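Local coordinates for protein sucrose 6(F)-phosphate phosphorylase (Thermoanaerobacterium thermosaccharolyticum DSM 571, PDB 6S9V) that belongs to the alpha-amylase family of carbohydrate-active enzymes and is built round a TIM-barrel catalytic domain, with a five-stranded antiparallel sheet near its C-terminal end, at residues G240-S244 with Y245-L249; P229-Y232 with E233-W237; F277-L280 with Y281-N285. All coordinates share one frame; numbering follows the deposited sequence.

Contact 1: G240-S244 with Y245-L249; sequences GQAAS and YGIEL
A242 puts its methyl group against the leucine at the second position of the next strand. CB of A242 lies 3.6 Å from CD2 of L249. The CB of L249 leaves the backbone at an angle to the helix, but the end of the side chain turns back to meet the alanine. I247 keeps a looser touch with the same methyl, its CB 4.1 Å from CB of A242. Y245 stands at the start of the turn, directly after S244. Its CG stands beside the backbone N (chi1 -64°), which carries the ring back along the last helical turn. There CD2 of Y245 comes to 3.4 Å from O of Q241, the oxygen approaching the ring obliquely. The backbone under these side chains forms a Schellman motif that ends helix 230-244. G246, with positive phi, is its C-prime residue. I247 N bonds to A242 O at 3.0 Å, and G246 N bonds to A243 O at 3.0 Å. A242 O takes a second hydrogen bond, from Y245 N, also at 3.0 Å. Two bonds thus grip this oxygen, one from each face of its carbonyl plane. The chain then enters strand 248-251 of the barrel. F197 of helix 187-202 packs on both A242 and Y245, while V208 of strand 207-210 touches I247 and L249.

Contact 2: P229-Y232 with E233-W237; sequences PEIY and EFLDW
E233 runs back along the first turn, against the backbone of P229 and E230. Its CB is 3.4 Å from O of E230, and its CG packs near O of P229. The chain beyond CG is extended, which brings OE2 of E233 to 3.7 Å from CA of E230. The two carboxylates do not touch. That of E230 forms a salt bridge with K219 through OE2. The N of E233 makes weak hydrogen bonds to O of P229 and O of E230. F234 follows with another weak bond, from its N to O of E230, and its ring leads away to R190 and L193 of helix 187-202. This is the first part of helix 230-244, the helix of a beta-alpha-beta unit between barrel strands 207-210 and 248-251. A cis peptide bond precedes P229, just ahead of the helix. L235 points back toward the first turn. Its N bonds to O of I231 at 2.9 Å, in the carbonyl plane. The I231 and L235 side chains cross at a slant, CD1 of L235 4.1 Å from CG1 of I231. The same methyl lies over one face of the Y232 ring, 4.2 Å from CD1 of Y232. R266 makes a cation-pi contact with that tyrosine, and L263 of helix 257-265 touches both Y232 and L235. D236 closes the next turn, its N bonded to O of Y232 at 2.8 Å. With CG opposite its own carbonyl carbon (chi1 -68°), D236 turns its carboxylate toward the preceding turn. CG of D236 comes to 3.0 Å from O of Y232, but the carboxylate oxygens, both acceptors, make no hydrogen bond to that carbonyl.

Contact 3: F277-L280 with Y281-N285; sequences FTVL and YTLIN
Helix 275-285 follows barrel strand 269-271, and this contact joins two successive turns of it. T282 makes the distinctive bond. Its OG1 donates to O of T278 at 2.7 Å, while N of T282 bonds to the same oxygen at 2.9 Å. The hydroxyl reaches T278 O from above the carbonyl plane, and the amide comes from the opposite face. Chi1 of T282 is -61°; this sets OG1 on the side of that carbonyl and within range of it. The hydroxyl of T278 bonds in turn to O of I274, one turn earlier. V279 and L283 lie side by side and point the same way, with CG1 of V279 3.7 Å from CD1 of L283. F277 and Y281 are turned obliquely to each other: CE1 of F277 is 4.1 Å from CB of Y281, so the phenyl ring meets the tyrosine at its root. I284 lays its CG1 near the L280 carbonyl, 3.3 Å from O of L280. V330 of helix 324-336 packs on F277 and Y281, and Y364 of helix 364-367 touches V279 and L280. On another side of the helix, L291 of helix 289-295 packs on T278 and T282. The paired hydroxyl and amide bonds are a familiar arrangement for serine and threonine in alpha-helices, whose hydroxyls often bond back to a carbonyl of the preceding turn.

Contacts 1 and 2 share helix 230-244. Contact 2 covers its start and contact 1 its end, with centres about 15 Å apart. Only two residues separate their segments, and the helix runs on from one to the other. Together they follow one beta-alpha-beta unit, from the opening turns of the helix to the point where the chain enters strand 248-251. Contact 3 lies on helix 275-285, later in the same barrel. Its centre is about 36 Å from that of contact 1, on the opposite side of the chain's centre, and about 35 Å from that of contact 2. The nearest atoms are about 21 Å away in both cases. All three lie in the part of the chain related to the alpha-amylase catalytic domain.

Contact 1: G240-S244 with Y245-L249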
ATOM      1  N   GLY A 240      10.039   2.869  17.844  1.00 26.53           N
ATOM      2  CA  GLY A 240      11.260   3.310  18.498  1.00 29.40           C
ATOM      3  C   GLY A 240      12.494   2.575  18.008  1.00 33.29           C
ATOM      4  O   GLY A 240      13.571   3.165  17.879  1.00 33.36           O
ATOM      5  N   GLN A 241      12.368   1.266  17.780  1.00 33.59           N
ATOM      6  CA  GLN A 241      13.487   0.498  17.248  1.00 32.13           C
ATOM      7  C   GLN A 241      13.820   0.922  15.824  1.00 29.62           C
ATOM      8  O   GLN A 241      14.995   1.063  15.470  1.00 31.97           O
ATOM      9  CB  GLN A 241      13.166  -0.992  17.286  1.00 34.49           C
ATOM     10  CG  GLN A 241      12.985  -1.542  18.668  1.00 37.13           C
ATOM     11  CD  GLN A 241      14.259  -1.499  19.478  1.00 39.34           C
ATOM     12  OE1 GLN A 241      15.352  -1.696  18.951  1.00 41.29           O
ATOM     13  NE2 GLN A 241      14.124  -1.238  20.768  1.00 40.24           N
ATOM     14  N   ALA A 242      12.800   1.105  14.983  1.00 26.95           N
ATOM     15  CA  ALA A 242      13.053   1.556  13.618  1.00 26.48           C
ATOM     16  C   ALA A 242      13.758   2.910  13.616  1.00 25.81           C
ATOM     17  O   ALA A 242      14.699   3.126  12.844  1.00 23.15           O
ATOM     18  CB  ALA A 242      11.739   1.627  12.838  1.00 26.00           C
ATOM     19  N   ALA A 243      13.339   3.821  14.497  1.00 27.14           N
ATOM     20  CA  ALA A 243      13.979   5.132  14.556  1.00 28.29           C
ATOM     21  C   ALA A 243      15.456   5.016  14.917  1.00 29.03           C
ATOM     22  O   ALA A 243      16.267   5.836  14.474  1.00 31.67           O
ATOM     23  CB  ALA A 243      13.256   6.031  15.564  1.00 29.71           C
ATOM     24  N   SER A 244      15.828   4.002  15.703  1.00 28.42           N
ATOM     25  CA  SER A 244      17.230   3.809  16.060  1.00 31.51           C
ATOM     26  C   SER A 244      18.101   3.568  14.832  1.00 31.72           C
ATOM     27  O   SER A 244      19.305   3.848  14.865  1.00 31.14           O
ATOM     28  CB  SER A 244      17.371   2.628  17.022  1.00 35.96           C
ATOM     29  OG  SER A 244      16.799   2.932  18.280  1.00 44.00           O
ATOM     30  N   TYR A 245      17.522   3.025  13.758  1.00 30.75           N
ATOM     31  CA  TYR A 245      18.231   2.781  12.508  1.00 30.58           C
ATOM     32  C   TYR A 245      17.905   3.810  11.431  1.00 28.53           C
ATOM     33  O   TYR A 245      18.199   3.571  10.257  1.00 30.55           O
ATOM     34  CB  TYR A 245      17.921   1.376  11.975  1.00 30.84           C
ATOM     35  CG  TYR A 245      18.392   0.254  12.877  1.00 33.03           C
ATOM     36  CD1 TYR A 245      19.708  -0.182  12.844  1.00 35.49           C
ATOM     37  CD2 TYR A 245      17.517  -0.381  13.740  1.00 35.72           C
ATOM     38  CE1 TYR A 245      20.145  -1.203  13.663  1.00 40.55           C
ATOM     39  CE2 TYR A 245      17.940  -1.406  14.559  1.00 39.01           C
ATOM     40  CZ  TYR A 245      19.251  -1.814  14.518  1.00 44.10           C
ATOM     41  OH  TYR A 245      19.675  -2.836  15.342  1.00 51.29           O
ATOM     42  N   GLY A 246      17.290   4.934  11.795  1.00 25.13           N
ATOM     43  CA  GLY A 246      16.971   5.963  10.824  1.00 26.57           C
ATOM     44  C   GLY A 246      15.783   5.678   9.938  1.00 27.32           C
ATOM     45  O   GLY A 246      15.700   6.226   8.833  1.00 26.57           O
ATOM     46  N   ILE A 247      14.862   4.826  10.376  1.00 26.68           N
ATOM     47  CA  ILE A 247      13.750   4.374   9.542  1.00 24.61           C
ATOM     48  C   ILE A 247      12.437   4.916  10.095  1.00 22.52           C
ATOM     49  O   ILE A 247      12.187   4.844  11.304  1.00 23.10           O
ATOM     50  CB  ILE A 247      13.720   2.837   9.456  1.00 26.64           C
ATOM     51  CG1 ILE A 247      14.982   2.331   8.756  1.00 27.40           C
ATOM     52  CG2 ILE A 247      12.481   2.370   8.709  1.00 27.67           C
ATOM     53  CD1 ILE A 247      15.124   0.816   8.737  1.00 30.77           C
ATOM     54  N   GLU A 248      11.594   5.440   9.207  1.00 22.67           N
ATOM     55  CA  GLU A 248      10.219   5.796   9.542  1.00 23.93           C
ATOM     56  C   GLU A 248       9.299   4.648   9.128  1.00 22.56           C
ATOM     57  O   GLU A 248       9.546   3.991   8.114  1.00 21.72           O
ATOM     58  CB  GLU A 248       9.783   7.075   8.827  1.00 27.57           C
ATOM     59  CG  GLU A 248      10.574   8.331   9.187  1.00 35.29           C
ATOM     60  CD  GLU A 248       9.983   9.106  10.360  1.00 42.22           C
ATOM     61  OE1 GLU A 248       8.957   8.667  10.930  1.00 42.03           O
ATOM     62  OE2 GLU A 248      10.555  10.164  10.706  1.00 46.36           O
ATOM     63  N   LEU A 249       8.255   4.399   9.918  1.00 21.53           N
ATOM     64  CA  LEU A 249       7.315   3.315   9.652  1.00 20.58           C
ATOM     65  C   LEU A 249       6.065   3.853   8.969  1.00 20.32           C
ATOM     66  O   LEU A 249       5.540   4.905   9.344  1.00 21.50           O
ATOM     67  CB  LEU A 249       6.914   2.590  10.940  1.00 22.89           C
ATOM     68  CG  LEU A 249       8.041   1.902  11.721  1.00 26.99           C
ATOM     69  CD1 LEU A 249       7.487   1.166  12.933  1.00 30.42           C
ATOM     70  CD2 LEU A 249       8.840   0.953  10.849  1.00 27.48           C
TER

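Contact 2: P229-Y232 with E233-W237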
ATOM      1  N   PRO A 229      -5.554  -2.808  23.811  1.00 38.63           N
ATOM      2  CA  PRO A 229      -4.403  -1.920  23.595  1.00 36.71           C
ATOM      3  C   PRO A 229      -3.123  -2.629  23.155  1.00 35.60           C
ATOM      4  O   PRO A 229      -2.114  -1.967  22.907  1.00 31.58           O
ATOM      5  CB  PRO A 229      -4.210  -1.288  24.976  1.00 37.69           C
ATOM      6  CG  PRO A 229      -4.591  -2.389  25.913  1.00 39.06           C
ATOM      7  CD  PRO A 229      -5.716  -3.147  25.240  1.00 39.55           C
ATOM      8  N   GLU A 230      -3.171  -3.959  23.053  1.00 35.19           N
ATOM      9  CA  GLU A 230      -1.962  -4.729  22.768  1.00 33.85           C
ATOM     10  C   GLU A 230      -1.292  -4.286  21.470  1.00 30.67           C
ATOM     11  O   GLU A 230      -0.060  -4.227  21.389  1.00 29.60           O
ATOM     12  CB  GLU A 230      -2.298  -6.220  22.705  1.00 32.60           C
ATOM     13  CG  GLU A 230      -2.609  -6.854  24.061  1.00 34.01           C
ATOM     14  CD  GLU A 230      -4.060  -6.695  24.495  1.00 38.48           C
ATOM     15  OE1 GLU A 230      -4.825  -5.957  23.842  1.00 39.23           O
ATOM     16  OE2 GLU A 230      -4.440  -7.332  25.500  1.00 43.68           O
ATOM     17  N   ILE A 231      -2.077  -3.988  20.437  1.00 28.28           N
ATOM     18  CA  ILE A 231      -1.477  -3.617  19.159  1.00 27.86           C
ATOM     19  C   ILE A 231      -0.591  -2.383  19.323  1.00 28.04           C
ATOM     20  O   ILE A 231       0.454  -2.265  18.678  1.00 26.43           O
ATOM     21  CB  ILE A 231      -2.566  -3.406  18.095  1.00 29.82           C
ATOM     22  CG1 ILE A 231      -1.935  -3.146  16.727  1.00 31.15           C
ATOM     23  CG2 ILE A 231      -3.483  -2.257  18.465  1.00 31.59           C
ATOM     24  CD1 ILE A 231      -1.567  -4.382  15.996  1.00 32.26           C
ATOM     25  N   TYR A 232      -0.982  -1.451  20.199  1.00 29.28           N
ATOM     26  CA  TYR A 232      -0.207  -0.220  20.348  1.00 29.33           C
ATOM     27  C   TYR A 232       1.110  -0.460  21.074  1.00 29.68           C
ATOM     28  O   TYR A 232       2.085   0.272  20.852  1.00 28.44           O
ATOM     29  CB  TYR A 232      -1.054   0.839  21.059  1.00 30.10           C
ATOM     30  CG  TYR A 232      -1.881   1.637  20.082  1.00 32.10           C
ATOM     31  CD1 TYR A 232      -1.290   2.621  19.307  1.00 34.01           C
ATOM     32  CD2 TYR A 232      -3.236   1.395  19.907  1.00 32.65           C
ATOM     33  CE1 TYR A 232      -2.014   3.346  18.398  1.00 34.20           C
ATOM     34  CE2 TYR A 232      -3.977   2.126  18.992  1.00 33.31           C
ATOM     35  CZ  TYR A 232      -3.355   3.104  18.243  1.00 34.95           C
ATOM     36  OH  TYR A 232      -4.054   3.858  17.325  1.00 37.66           O
ATOM     37  N   GLU A 233       1.173  -1.481  21.927  1.00 31.24           N
ATOM     38  CA  GLU A 233       2.436  -1.836  22.563  1.00 36.32           C
ATOM     39  C   GLU A 233       3.451  -2.320  21.532  1.00 32.03           C
ATOM     40  O   GLU A 233       4.644  -1.995  21.619  1.00 28.09           O
ATOM     41  CB  GLU A 233       2.185  -2.906  23.624  1.00 46.68           C
ATOM     42  CG  GLU A 233       1.172  -2.494  24.682  1.00 56.45           C
ATOM     43  CD  GLU A 233       0.881  -3.604  25.670  1.00 64.83           C
ATOM     44  OE1 GLU A 233       1.844  -4.213  26.178  1.00 68.73           O
ATOM     45  OE2 GLU A 233      -0.313  -3.871  25.932  1.00 66.40           O
ATOM     46  N   PHE A 234       2.997  -3.100  20.548  1.00 31.69           N
ATOM     47  CA  PHE A 234       3.875  -3.516  19.461  1.00 29.50           C
ATOM     48  C   PHE A 234       4.250  -2.336  18.571  1.00 28.26           C
ATOM     49  O   PHE A 234       5.416  -2.173  18.199  1.00 27.79           O
ATOM     50  CB  PHE A 234       3.206  -4.604  18.624  1.00 25.10           C
ATOM     51  CG  PHE A 234       3.997  -4.998  17.409  1.00 24.18           C
ATOM     52  CD1 PHE A 234       5.097  -5.836  17.529  1.00 27.55           C
ATOM     53  CD2 PHE A 234       3.661  -4.515  16.157  1.00 22.74           C
ATOM     54  CE1 PHE A 234       5.841  -6.188  16.423  1.00 28.30           C
ATOM     55  CE2 PHE A 234       4.398  -4.873  15.046  1.00 24.79           C
ATOM     56  CZ  PHE A 234       5.490  -5.716  15.180  1.00 26.18           C
ATOM     57  N   LEU A 235       3.263  -1.521  18.189  1.00 25.31           N
ATOM     58  CA  LEU A 235       3.552  -0.376  17.330  1.00 23.94           C
ATOM     59  C   LEU A 235       4.548   0.567  17.991  1.00 27.52           C
ATOM     60  O   LEU A 235       5.503   1.024  17.350  1.00 29.69           O
ATOM     61  CB  LEU A 235       2.261   0.362  16.988  1.00 22.59           C
ATOM     62  CG  LEU A 235       1.289  -0.369  16.068  1.00 25.79           C
ATOM     63  CD1 LEU A 235      -0.021   0.397  15.965  1.00 25.62           C
ATOM     64  CD2 LEU A 235       1.907  -0.575  14.683  1.00 28.98           C
ATOM     65  N   ASP A 236       4.353   0.861  19.278  1.00 28.03           N
ATOM     66  CA  ASP A 236       5.275   1.754  19.966  1.00 29.00           C
ATOM     67  C   ASP A 236       6.673   1.159  20.003  1.00 30.39           C
ATOM     68  O   ASP A 236       7.660   1.859  19.747  1.00 32.04           O
ATOM     69  CB  ASP A 236       4.788   2.034  21.393  1.00 29.51           C
ATOM     70  CG  ASP A 236       3.510   2.856  21.429  1.00 30.35           C
ATOM     71  OD1 ASP A 236       3.159   3.477  20.403  1.00 29.70           O
ATOM     72  OD2 ASP A 236       2.857   2.888  22.495  1.00 31.59           O
ATOM     73  N   TRP A 237       6.776  -0.138  20.318  1.00 28.65           N
ATOM     74  CA  TRP A 237       8.069  -0.805  20.312  1.00 27.99           C
ATOM     75  C   TRP A 237       8.720  -0.712  18.943  1.00 27.34           C
ATOM     76  O   TRP A 237       9.893  -0.341  18.818  1.00 29.26           O
ATOM     77  CB  TRP A 237       7.917  -2.273  20.728  1.00 28.92           C
ATOM     78  CG  TRP A 237       9.190  -3.039  20.516  1.00 30.09           C
ATOM     79  CD1 TRP A 237      10.248  -3.119  21.370  1.00 31.77           C
ATOM     80  CD2 TRP A 237       9.541  -3.825  19.372  1.00 30.85           C
ATOM     81  NE1 TRP A 237      11.238  -3.898  20.828  1.00 33.23           N
ATOM     82  CE2 TRP A 237      10.827  -4.345  19.602  1.00 32.68           C
ATOM     83  CE3 TRP A 237       8.892  -4.137  18.174  1.00 29.96           C
ATOM     84  CZ2 TRP A 237      11.479  -5.156  18.678  1.00 32.42           C
ATOM     85  CZ3 TRP A 237       9.536  -4.943  17.262  1.00 29.20           C
ATOM     86  CH2 TRP A 237      10.816  -5.445  17.516  1.00 30.57           C
TER

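Contact 3: F277-L280 with Y281-N285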
ATOM      1  N   PHE A 277     -11.353   5.610  -3.624  1.00 18.30           N
ATOM      2  CA  PHE A 277     -12.781   5.545  -3.928  1.00 19.54           C
ATOM      3  C   PHE A 277     -13.388   6.939  -4.030  1.00 19.81           C
ATOM      4  O   PHE A 277     -14.221   7.198  -4.906  1.00 19.59           O
ATOM      5  CB  PHE A 277     -13.511   4.732  -2.850  1.00 20.37           C
ATOM      6  CG  PHE A 277     -14.992   4.571  -3.106  1.00 22.85           C
ATOM      7  CD1 PHE A 277     -15.888   5.595  -2.806  1.00 23.00           C
ATOM      8  CD2 PHE A 277     -15.487   3.394  -3.632  1.00 24.59           C
ATOM      9  CE1 PHE A 277     -17.254   5.443  -3.054  1.00 23.57           C
ATOM     10  CE2 PHE A 277     -16.842   3.232  -3.880  1.00 23.50           C
ATOM     11  CZ  PHE A 277     -17.728   4.246  -3.590  1.00 22.36           C
ATOM     12  N   THR A 278     -12.998   7.846  -3.128  1.00 18.89           N
ATOM     13  CA  THR A 278     -13.579   9.185  -3.122  1.00 19.32           C
ATOM     14  C   THR A 278     -13.349   9.895  -4.450  1.00 19.86           C
ATOM     15  O   THR A 278     -14.251  10.563  -4.971  1.00 21.67           O
ATOM     16  CB  THR A 278     -12.994   9.992  -1.956  1.00 20.58           C
ATOM     17  OG1 THR A 278     -13.367   9.368  -0.722  1.00 21.69           O
ATOM     18  CG2 THR A 278     -13.503  11.427  -1.969  1.00 20.69           C
ATOM     19  N   VAL A 279     -12.156   9.751  -5.025  1.00 18.95           N
ATOM     20  CA  VAL A 279     -11.880  10.387  -6.307  1.00 18.86           C
ATOM     21  C   VAL A 279     -12.687   9.730  -7.419  1.00 20.32           C
ATOM     22  O   VAL A 279     -13.224  10.415  -8.299  1.00 21.08           O
ATOM     23  CB  VAL A 279     -10.370  10.371  -6.594  1.00 19.79           C
ATOM     24  CG1 VAL A 279     -10.095  10.754  -8.042  1.00 21.31           C
ATOM     25  CG2 VAL A 279      -9.648  11.340  -5.646  1.00 20.92           C
ATOM     26  N   LEU A 280     -12.818   8.402  -7.389  1.00 21.54           N
ATOM     27  CA  LEU A 280     -13.654   7.727  -8.386  1.00 23.35           C
ATOM     28  C   LEU A 280     -15.079   8.262  -8.348  1.00 22.19           C
ATOM     29  O   LEU A 280     -15.672   8.579  -9.389  1.00 21.63           O
ATOM     30  CB  LEU A 280     -13.667   6.218  -8.145  1.00 27.74           C
ATOM     31  CG  LEU A 280     -12.696   5.318  -8.902  1.00 33.08           C
ATOM     32  CD1 LEU A 280     -12.974   3.879  -8.486  1.00 31.34           C
ATOM     33  CD2 LEU A 280     -12.814   5.479 -10.412  1.00 38.45           C
ATOM     34  N   TYR A 281     -15.663   8.320  -7.148  1.00 21.57           N
ATOM     35  CA  TYR A 281     -17.024   8.827  -7.004  1.00 22.10           C
ATOM     36  C   TYR A 281     -17.129  10.266  -7.484  1.00 22.40           C
ATOM     37  O   TYR A 281     -18.101  10.637  -8.159  1.00 21.85           O
ATOM     38  CB  TYR A 281     -17.464   8.709  -5.542  1.00 22.90           C
ATOM     39  CG  TYR A 281     -18.813   9.324  -5.265  1.00 28.47           C
ATOM     40  CD1 TYR A 281     -18.937  10.677  -4.960  1.00 30.77           C
ATOM     41  CD2 TYR A 281     -19.967   8.558  -5.319  1.00 33.36           C
ATOM     42  CE1 TYR A 281     -20.178  11.248  -4.717  1.00 33.25           C
ATOM     43  CE2 TYR A 281     -21.215   9.120  -5.070  1.00 35.87           C
ATOM     44  CZ  TYR A 281     -21.312  10.463  -4.774  1.00 37.12           C
ATOM     45  OH  TYR A 281     -22.552  11.013  -4.536  1.00 42.06           O
ATOM     46  N   THR A 282     -16.140  11.094  -7.134  1.00 22.10           N
ATOM     47  CA  THR A 282     -16.140  12.494  -7.534  1.00 21.93           C
ATOM     48  C   THR A 282     -16.257  12.635  -9.046  1.00 21.65           C
ATOM     49  O   THR A 282     -17.049  13.441  -9.552  1.00 22.59           O
ATOM     50  CB  THR A 282     -14.847  13.164  -7.049  1.00 21.46           C
ATOM     51  OG1 THR A 282     -14.763  13.099  -5.615  1.00 19.43           O
ATOM     52  CG2 THR A 282     -14.789  14.592  -7.508  1.00 22.79           C
ATOM     53  N   LEU A 283     -15.454  11.866  -9.782  1.00 20.81           N
ATOM     54  CA  LEU A 283     -15.389  11.993 -11.231  1.00 20.91           C
ATOM     55  C   LEU A 283     -16.569  11.317 -11.914  1.00 21.25           C
ATOM     56  O   LEU A 283     -17.111  11.853 -12.890  1.00 22.22           O
ATOM     57  CB  LEU A 283     -14.067  11.416 -11.728  1.00 22.16           C
ATOM     58  CG  LEU A 283     -12.853  12.134 -11.140  1.00 23.76           C
ATOM     59  CD1 LEU A 283     -11.582  11.341 -11.387  1.00 22.87           C
ATOM     60  CD2 LEU A 283     -12.733  13.527 -11.728  1.00 25.73           C
ATOM     61  N   ILE A 284     -16.996  10.155 -11.416  1.00 22.10           N
ATOM     62  CA  ILE A 284     -18.129   9.462 -12.027  1.00 24.24           C
ATOM     63  C   ILE A 284     -19.407  10.280 -11.878  1.00 25.30           C
ATOM     64  O   ILE A 284     -20.225  10.357 -12.805  1.00 23.11           O
ATOM     65  CB  ILE A 284     -18.294   8.055 -11.422  1.00 26.92           C
ATOM     66  CG1 ILE A 284     -17.189   7.125 -11.929  1.00 30.44           C
ATOM     67  CG2 ILE A 284     -19.683   7.492 -11.746  1.00 28.10           C
ATOM     68  CD1 ILE A 284     -17.107   5.804 -11.192  1.00 32.59           C
ATOM     69  N   ASN A 285     -19.605  10.901 -10.715  1.00 28.57           N
ATOM     70  CA  ASN A 285     -20.840  11.616 -10.410  1.00 29.55           C
ATOM     71  C   ASN A 285     -20.741  13.126 -10.593  1.00 27.02           C
ATOM     72  O   ASN A 285     -21.742  13.823 -10.411  1.00 26.41           O
ATOM     73  CB  ASN A 285     -21.270  11.293  -8.978  1.00 30.69           C
ATOM     74  CG  ASN A 285     -21.586   9.828  -8.789  1.00 35.17           C
ATOM     75  OD1 ASN A 285     -21.007   9.156  -7.938  1.00 39.97           O
ATOM     76  ND2 ASN A 285     -22.513   9.326  -9.580  1.00 36.41           N
TER